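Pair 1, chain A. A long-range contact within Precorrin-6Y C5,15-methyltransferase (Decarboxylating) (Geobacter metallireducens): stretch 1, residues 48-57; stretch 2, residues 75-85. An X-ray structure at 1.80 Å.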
# COMPACT_ATOMS: atom_id res chain seq x y z
N GLY A 48 2.27 -11.64 24.78
CA GLY A 48 2.77 -10.27 24.61
C GLY A 48 1.58 -9.37 24.35
O GLY A 48 1.51 -8.70 23.31
N ALA A 49 0.66 -9.33 25.31
CA ALA A 49 -0.66 -8.70 25.11
C ALA A 49 -0.64 -7.19 24.89
O ALA A 49 -1.53 -6.66 24.21
CB ALA A 49 -1.61 -9.08 26.23
N GLY A 50 0.36 -6.51 25.43
CA GLY A 50 0.52 -5.07 25.23
C GLY A 50 -0.54 -4.32 26.00
O GLY A 50 -0.45 -4.19 27.21
N SER A 51 -1.55 -3.83 25.28
CA SER A 51 -2.70 -3.17 25.89
C SER A 51 -3.92 -4.10 25.95
O SER A 51 -4.99 -3.71 26.44
CB SER A 51 -3.03 -1.90 25.14
OG SER A 51 -1.96 -0.98 25.31
N ALA A 52 -3.72 -5.31 25.45
CA ALA A 52 -4.73 -6.37 25.41
C ALA A 52 -5.93 -6.08 24.52
O ALA A 52 -6.97 -6.71 24.67
CB ALA A 52 -5.17 -6.82 26.86
N SER A 53 -5.76 -5.20 23.53
CA SER A 53 -6.86 -4.85 22.62
C SER A 53 -7.35 -6.05 21.80
O SER A 53 -8.55 -6.17 21.54
CB SER A 53 -6.49 -3.67 21.71
OG SER A 53 -5.53 -4.05 20.74
N VAL A 54 -6.43 -6.93 21.41
CA VAL A 54 -6.78 -8.16 20.70
C VAL A 54 -7.58 -9.07 21.62
O VAL A 54 -8.66 -9.53 21.25
CB VAL A 54 -5.53 -8.90 20.16
CG1 VAL A 54 -5.92 -10.20 19.41
CG2 VAL A 54 -4.71 -7.95 19.24
N SER A 55 -7.06 -9.30 22.82
CA SER A 55 -7.74 -10.10 23.85
C SER A 55 -9.14 -9.59 24.14
O SER A 55 -10.08 -10.38 24.26
CB SER A 55 -6.95 -10.06 25.15
OG SER A 55 -5.95 -11.06 25.14
N ILE A 56 -9.28 -8.27 24.21
CA ILE A 56 -10.55 -7.64 24.59
C ILE A 56 -11.62 -7.81 23.50
O ILE A 56 -12.75 -8.22 23.79
CB ILE A 56 -10.36 -6.17 25.00
CG1 ILE A 56 -9.72 -6.11 26.39
CG2 ILE A 56 -11.66 -5.39 24.97
CD1 ILE A 56 -9.21 -4.74 26.76
N GLU A 57 -11.28 -7.51 22.25
CA GLU A 57 -12.23 -7.75 21.15
C GLU A 57 -12.50 -9.25 20.86
O GLU A 57 -13.63 -9.64 20.55
CB GLU A 57 -11.85 -6.94 19.90
CG GLU A 57 -12.08 -5.44 20.10
CD GLU A 57 -11.87 -4.62 18.85
OE1 GLU A 57 -11.61 -5.21 17.78
OE2 GLU A 57 -11.95 -3.39 18.94
N GLN A 75 4.66 -1.70 33.13
CA GLN A 75 3.87 -0.55 32.66
C GLN A 75 2.66 -1.03 31.84
O GLN A 75 1.55 -0.48 31.97
CB GLN A 75 4.73 0.39 31.81
CG GLN A 75 4.01 1.66 31.39
CD GLN A 75 4.74 2.45 30.33
OE1 GLN A 75 5.83 2.07 29.88
NE2 GLN A 75 4.15 3.56 29.91
N TYR A 76 2.88 -2.06 31.03
CA TYR A 76 1.83 -2.59 30.17
C TYR A 76 0.80 -3.38 30.97
O TYR A 76 -0.36 -3.45 30.58
CB TYR A 76 2.40 -3.45 29.03
CG TYR A 76 3.44 -2.78 28.13
CD1 TYR A 76 3.64 -1.40 28.14
CD2 TYR A 76 4.19 -3.54 27.23
CE1 TYR A 76 4.60 -0.80 27.32
CE2 TYR A 76 5.14 -2.95 26.40
CZ TYR A 76 5.34 -1.58 26.45
OH TYR A 76 6.27 -0.98 25.62
N LEU A 77 1.23 -3.95 32.10
CA LEU A 77 0.32 -4.67 33.00
C LEU A 77 -0.77 -3.77 33.57
O LEU A 77 -1.94 -4.18 33.68
CB LEU A 77 1.09 -5.33 34.14
CG LEU A 77 1.98 -6.53 33.83
CD1 LEU A 77 2.84 -6.79 35.05
CD2 LEU A 77 1.18 -7.76 33.45
N GLY A 78 -0.39 -2.53 33.91
CA GLY A 78 -1.32 -1.52 34.39
C GLY A 78 -2.32 -1.08 33.33
O GLY A 78 -3.51 -0.89 33.64
N PHE A 79 -1.83 -0.93 32.10
CA PHE A 79 -2.69 -0.65 30.93
C PHE A 79 -3.74 -1.75 30.80
O PHE A 79 -4.94 -1.46 30.69
CB PHE A 79 -1.89 -0.62 29.62
CG PHE A 79 -0.91 0.51 29.51
CD1 PHE A 79 -1.15 1.75 30.09
CD2 PHE A 79 0.26 0.34 28.76
CE1 PHE A 79 -0.22 2.80 29.96
CE2 PHE A 79 1.18 1.38 28.62
CZ PHE A 79 0.94 2.61 29.22
N ILE A 80 -3.29 -3.01 30.85
CA ILE A 80 -4.18 -4.17 30.69
C ILE A 80 -5.26 -4.19 31.77
O ILE A 80 -6.45 -4.12 31.44
CB ILE A 80 -3.40 -5.51 30.61
CG1 ILE A 80 -2.48 -5.51 29.38
CG2 ILE A 80 -4.38 -6.67 30.51
CD1 ILE A 80 -1.53 -6.69 29.29
N ARG A 81 -4.84 -4.23 33.04
CA ARG A 81 -5.73 -4.11 34.19
C ARG A 81 -6.80 -3.04 34.00
O ARG A 81 -7.99 -3.32 34.17
CB ARG A 81 -4.90 -3.80 35.45
CG ARG A 81 -5.50 -4.28 36.75
CD ARG A 81 -4.52 -4.12 37.92
NE ARG A 81 -3.28 -4.89 37.73
CZ ARG A 81 -2.09 -4.36 37.50
NH1 ARG A 81 -1.94 -3.04 37.42
NH2 ARG A 81 -1.03 -5.14 37.35
N ASP A 82 -6.38 -1.83 33.61
CA ASP A 82 -7.31 -0.72 33.37
C ASP A 82 -8.26 -1.01 32.21
O ASP A 82 -9.46 -0.76 32.30
CB ASP A 82 -6.55 0.59 33.08
CG ASP A 82 -5.91 1.20 34.32
OD1 ASP A 82 -5.94 0.57 35.41
OD2 ASP A 82 -5.37 2.32 34.20
N ASN A 83 -7.71 -1.55 31.12
CA ASN A 83 -8.53 -1.84 29.94
C ASN A 83 -9.56 -2.97 30.15
O ASN A 83 -10.71 -2.84 29.74
CB ASN A 83 -7.63 -2.13 28.73
CG ASN A 83 -6.86 -0.89 28.26
OD1 ASN A 83 -7.35 0.24 28.34
ND2 ASN A 83 -5.65 -1.11 27.75
N LEU A 84 -9.14 -4.05 30.81
CA LEU A 84 -10.01 -5.18 31.09
C LEU A 84 -11.23 -4.75 31.91
O LEU A 84 -12.35 -5.18 31.62
CB LEU A 84 -9.25 -6.29 31.82
CG LEU A 84 -8.14 -7.01 31.06
CD1 LEU A 84 -7.61 -8.21 31.84
CD2 LEU A 84 -8.64 -7.46 29.71
N LYS A 85 -10.99 -3.88 32.88
CA LYS A 85 -12.02 -3.29 33.72
C LYS A 85 -12.94 -2.36 32.91
O LYS A 85 -14.16 -2.47 33.01
CB LYS A 85 -11.36 -2.58 34.91
CG LYS A 85 -12.28 -1.80 35.85
CD LYS A 85 -11.67 -1.64 37.25
CE LYS A 85 -10.24 -1.07 37.25
NZ LYS A 85 -10.15 0.37 36.87

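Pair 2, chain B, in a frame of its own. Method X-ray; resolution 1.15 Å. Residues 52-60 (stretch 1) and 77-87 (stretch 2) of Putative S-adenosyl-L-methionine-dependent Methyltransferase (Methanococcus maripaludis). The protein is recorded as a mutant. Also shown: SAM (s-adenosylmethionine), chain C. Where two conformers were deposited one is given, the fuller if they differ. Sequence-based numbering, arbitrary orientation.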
# COMPACT_ATOMS: atom_id res chain seq x y z
N SER B 52 -5.05 -2.29 -2.10
CA SER B 52 -5.76 -1.04 -2.01
C SER B 52 -6.92 -1.02 -1.01
O SER B 52 -7.32 0.04 -0.55
CB SER B 52 -6.24 -0.65 -3.42
OG SER B 52 -6.80 -1.78 -4.10
N GLY B 53 -7.46 -2.20 -0.70
CA GLY B 53 -8.48 -2.30 0.31
C GLY B 53 -9.71 -1.48 -0.06
O GLY B 53 -10.17 -1.52 -1.19
N PRO B 54 -10.27 -0.70 0.89
CA PRO B 54 -11.42 0.13 0.57
C PRO B 54 -11.12 1.31 -0.37
O PRO B 54 -12.04 2.01 -0.76
CB PRO B 54 -11.87 0.65 1.94
CG PRO B 54 -11.32 -0.30 2.94
CD PRO B 54 -10.00 -0.74 2.34
N GLY B 55 -9.84 1.52 -0.71
CA GLY B 55 -9.45 2.48 -1.72
C GLY B 55 -9.01 3.84 -1.27
O GLY B 55 -8.81 4.72 -2.10
N ALA B 56 -8.86 4.06 0.04
CA ALA B 56 -8.65 5.42 0.52
C ALA B 56 -7.34 6.04 0.05
O ALA B 56 -7.29 7.24 -0.14
CB ALA B 56 -8.79 5.51 2.03
N LEU B 57 -6.28 5.25 -0.10
CA LEU B 57 -5.01 5.85 -0.55
C LEU B 57 -5.12 6.25 -2.03
O LEU B 57 -4.67 7.31 -2.44
CB LEU B 57 -3.80 4.93 -0.32
CG LEU B 57 -2.44 5.51 -0.69
CD1 LEU B 57 -2.15 6.84 0.05
CD2 LEU B 57 -1.37 4.45 -0.42
N SER B 58 -5.76 5.40 -2.82
CA SER B 58 -5.98 5.71 -4.23
C SER B 58 -6.83 6.98 -4.39
O SER B 58 -6.57 7.83 -5.24
CB SER B 58 -6.64 4.54 -4.96
OG SER B 58 -5.74 3.47 -5.18
N ILE B 59 -7.90 7.06 -3.61
CA ILE B 59 -8.79 8.23 -3.64
C ILE B 59 -7.99 9.51 -3.26
O ILE B 59 -8.09 10.52 -3.97
CB ILE B 59 -10.03 8.01 -2.75
CG1 ILE B 59 -10.95 6.93 -3.39
CG2 ILE B 59 -10.72 9.32 -2.48
CD1 ILE B 59 -12.07 6.46 -2.48
N ALA B 60 -7.17 9.43 -2.22
CA ALA B 60 -6.42 10.60 -1.81
C ALA B 60 -5.42 11.02 -2.89
O ALA B 60 -5.27 12.19 -3.19
CB ALA B 60 -5.70 10.31 -0.48
N HIS B 77 -14.26 -8.92 -1.60
CA HIS B 77 -15.05 -8.12 -0.64
C HIS B 77 -14.51 -6.71 -0.50
O HIS B 77 -15.29 -5.75 -0.45
CB HIS B 77 -15.09 -8.80 0.70
CG HIS B 77 -15.54 -10.19 0.58
ND1 HIS B 77 -16.83 -10.48 0.22
CD2 HIS B 77 -14.86 -11.35 0.58
CE1 HIS B 77 -16.95 -11.79 0.09
NE2 HIS B 77 -15.77 -12.34 0.29
N MSE B 78 -13.20 -6.58 -0.47
CA MSE B 78 -12.57 -5.25 -0.45
C MSE B 78 -12.92 -4.53 -1.74
O MSE B 78 -13.24 -3.35 -1.73
CB MSE B 78 -11.06 -5.35 -0.36
CG MSE B 78 -10.51 -5.77 0.98
SE MSE B 78 -10.93 -4.37 2.30
CE MSE B 78 -9.92 -5.19 3.63
N ASN B 79 -12.84 -5.23 -2.87
CA ASN B 79 -13.05 -4.58 -4.16
C ASN B 79 -14.48 -4.10 -4.35
O ASN B 79 -14.72 -3.06 -4.97
CB ASN B 79 -12.55 -5.46 -5.30
CG ASN B 79 -11.05 -5.56 -5.31
OD1 ASN B 79 -10.37 -4.61 -4.88
ND2 ASN B 79 -10.52 -6.65 -5.79
N GLU B 80 -15.43 -4.83 -3.78
CA GLU B 80 -16.84 -4.41 -3.86
C GLU B 80 -17.01 -3.09 -3.12
O GLU B 80 -17.70 -2.16 -3.60
CB GLU B 80 -17.77 -5.48 -3.29
CG GLU B 80 -17.87 -6.73 -4.16
CD GLU B 80 -18.53 -7.93 -3.46
OE1 GLU B 80 -18.85 -7.86 -2.26
OE2 GLU B 80 -18.71 -8.97 -4.13
N ILE B 81 -16.41 -2.98 -1.94
CA ILE B 81 -16.50 -1.74 -1.17
C ILE B 81 -15.75 -0.61 -1.90
O ILE B 81 -16.22 0.51 -1.95
CB ILE B 81 -15.97 -1.91 0.25
CG1 ILE B 81 -16.88 -2.80 1.04
CG2 ILE B 81 -15.75 -0.55 0.89
CD1 ILE B 81 -16.40 -3.07 2.46
N ALA B 82 -14.57 -0.92 -2.42
CA ALA B 82 -13.76 0.11 -3.08
C ALA B 82 -14.52 0.67 -4.28
O ALA B 82 -14.50 1.87 -4.54
CB ALA B 82 -12.40 -0.45 -3.51
N LEU B 83 -15.19 -0.21 -5.03
CA LEU B 83 -15.95 0.24 -6.19
C LEU B 83 -17.01 1.27 -5.78
O LEU B 83 -17.20 2.30 -6.43
CB LEU B 83 -16.60 -0.95 -6.93
CG LEU B 83 -15.66 -1.85 -7.72
CD1 LEU B 83 -16.25 -3.23 -8.03
CD2 LEU B 83 -15.21 -1.18 -9.01
N LYS B 84 -17.71 0.97 -4.70
CA LYS B 84 -18.73 1.86 -4.18
C LYS B 84 -18.07 3.17 -3.73
O LYS B 84 -18.57 4.26 -4.01
CB LYS B 84 -19.49 1.25 -3.01
CG LYS B 84 -20.53 2.18 -2.43
CD LYS B 84 -21.26 1.62 -1.21
CE LYS B 84 -22.40 2.55 -0.76
NZ LYS B 84 -21.93 3.85 -0.15
N ASN B 85 -16.95 3.08 -3.00
CA ASN B 85 -16.29 4.29 -2.52
C ASN B 85 -15.80 5.20 -3.64
O ASN B 85 -15.95 6.44 -3.57
CB ASN B 85 -15.11 3.93 -1.60
CG ASN B 85 -15.55 3.38 -0.26
OD1 ASN B 85 -16.69 3.62 0.16
ND2 ASN B 85 -14.66 2.67 0.43
N ILE B 86 -15.23 4.61 -4.68
CA ILE B 86 -14.72 5.35 -5.82
C ILE B 86 -15.87 6.04 -6.56
O ILE B 86 -15.77 7.21 -6.96
CB ILE B 86 -13.89 4.41 -6.71
CG1 ILE B 86 -12.61 4.03 -5.98
CG2 ILE B 86 -13.51 5.10 -7.98
CD1 ILE B 86 -11.99 2.81 -6.50
N ALA B 87 -16.96 5.31 -6.71
CA ALA B 87 -18.14 5.87 -7.38
C ALA B 87 -18.74 7.02 -6.55
O ALA B 87 -19.11 8.08 -7.08
CB ALA B 87 -19.19 4.78 -7.61
N SAM C . -4.32 -0.00 1.65
CA SAM C . -5.58 0.11 2.44
C SAM C . -5.44 1.19 3.48
O SAM C . -4.30 1.57 3.79
OXT SAM C . -6.45 1.62 4.01
CB SAM C . -5.95 -1.23 3.04
CG SAM C . -4.98 -1.79 4.03
SD SAM C . -5.59 -3.38 4.63
CE SAM C . -4.82 -3.27 6.22
C5' SAM C . -4.55 -4.64 3.72
C4' SAM C . -5.01 -5.08 2.29
O4' SAM C . -4.07 -5.86 1.49
C3' SAM C . -6.38 -5.81 2.27
O3' SAM C . -7.27 -5.06 1.51
C2' SAM C . -6.04 -7.16 1.63
O2' SAM C . -7.08 -7.81 0.94
C1' SAM C . -4.83 -6.80 0.74
N9 SAM C . -3.95 -7.94 0.44
C8 SAM C . -3.35 -8.77 1.36
N7 SAM C . -2.54 -9.66 0.73
C5 SAM C . -2.63 -9.40 -0.61
C6 SAM C . -2.07 -9.99 -1.74
N6 SAM C . -1.28 -11.08 -1.71
N1 SAM C . -2.34 -9.43 -2.94
C2 SAM C . -3.18 -8.34 -3.04
N3 SAM C . -3.81 -7.77 -1.98
C4 SAM C . -3.50 -8.31 -0.80
O HOH W 1 -9.43 -2.14 -3.78

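Pairs 1 and 2 share one backbone arrangement: a type II' beta turn leads into a helix and packs against a second helix, and 14 central residues superpose with an RMSD of 0.4 Å. The turn runs from Ala A49 to Ala A52 in pair 1 and from Ser B52 to Gly B55 in pair 2, closed in each by a 2.9 Å hydrogen bond, Ala A52 N to Ala A49 O and Gly B55 N to Ser B52 O. The last turn residue is the N-cap.

Gly A50 matches Gly B53. Both have positive phi, which favours glycine, and in pair 2 a CB would also clash with Pro B54 CD. Their carbonyls point at the second helix, where Gly A50 O lies 3.3 Å from Ile A80 CG1 and Gly B53 O lies 3.4 Å from Ala B82 CB.

Ser A51 matches Pro B54, and here the same polar link appears in both, through a main-chain acceptor. Asn A83 ND2 donates to Ser A51 O at 3.0 Å (145°), and Asn B85 ND2 donates to Pro B54 O at 3.0 Å, nearly straight at 175°. Because the acceptor is a main-chain carbonyl, either serine or proline can supply it; in both asparagines the CA-to-CB bond points toward the other stretch, and chi1 is m. Pro B54 adds apolar contacts, its CD 3.7 Å from the SE of selenomethionine Met B78 and its CB 4.2 Å from Ile B81 CG2. Tyr A76, which matches Met B78, has Gly A50 O oblique to its ring; Phe A79, which matches Ile B81, has its CD2 4.3 Å from Ser A51 OG.

Ile A80 and Ala B82 show the clearest exchange of bulk. Ile A80 fills the space beside two alanines, with CD1 3.9 Å from Ala A49 CB and CG2 3.7 Å from Ala A52 CB. The matching positions in pair 2 are Ser B52 and Gly B55. Ala B82 is smaller, and the backbones are nearer here: the CA atoms of Pro B54 and Ala B82 are 4.3 Å apart, those of Ser A51 and Ile A80 5.1 Å. Ala B82 CA also makes a CA-H...O contact with Pro B54 O at 3.5 Å.

Ile A56 and Ile B59, both m,t, point toward the second helix. Ile A56 CG1 meets Leu A84 CD2 at 3.7 Å; Ile B59 CG1 meets Ile B86 CG1 at 4.2 Å.

In pair 2 a water accepts from Ser B52 OG (2.7 Å) and donates to Gly B53 O (2.8 Å) and Asn B79 OD1 (2.9 Å), bridging turn and helix. S-adenosylmethionine lies alongside, its O3' 3.2 Å from Gly B53 CA.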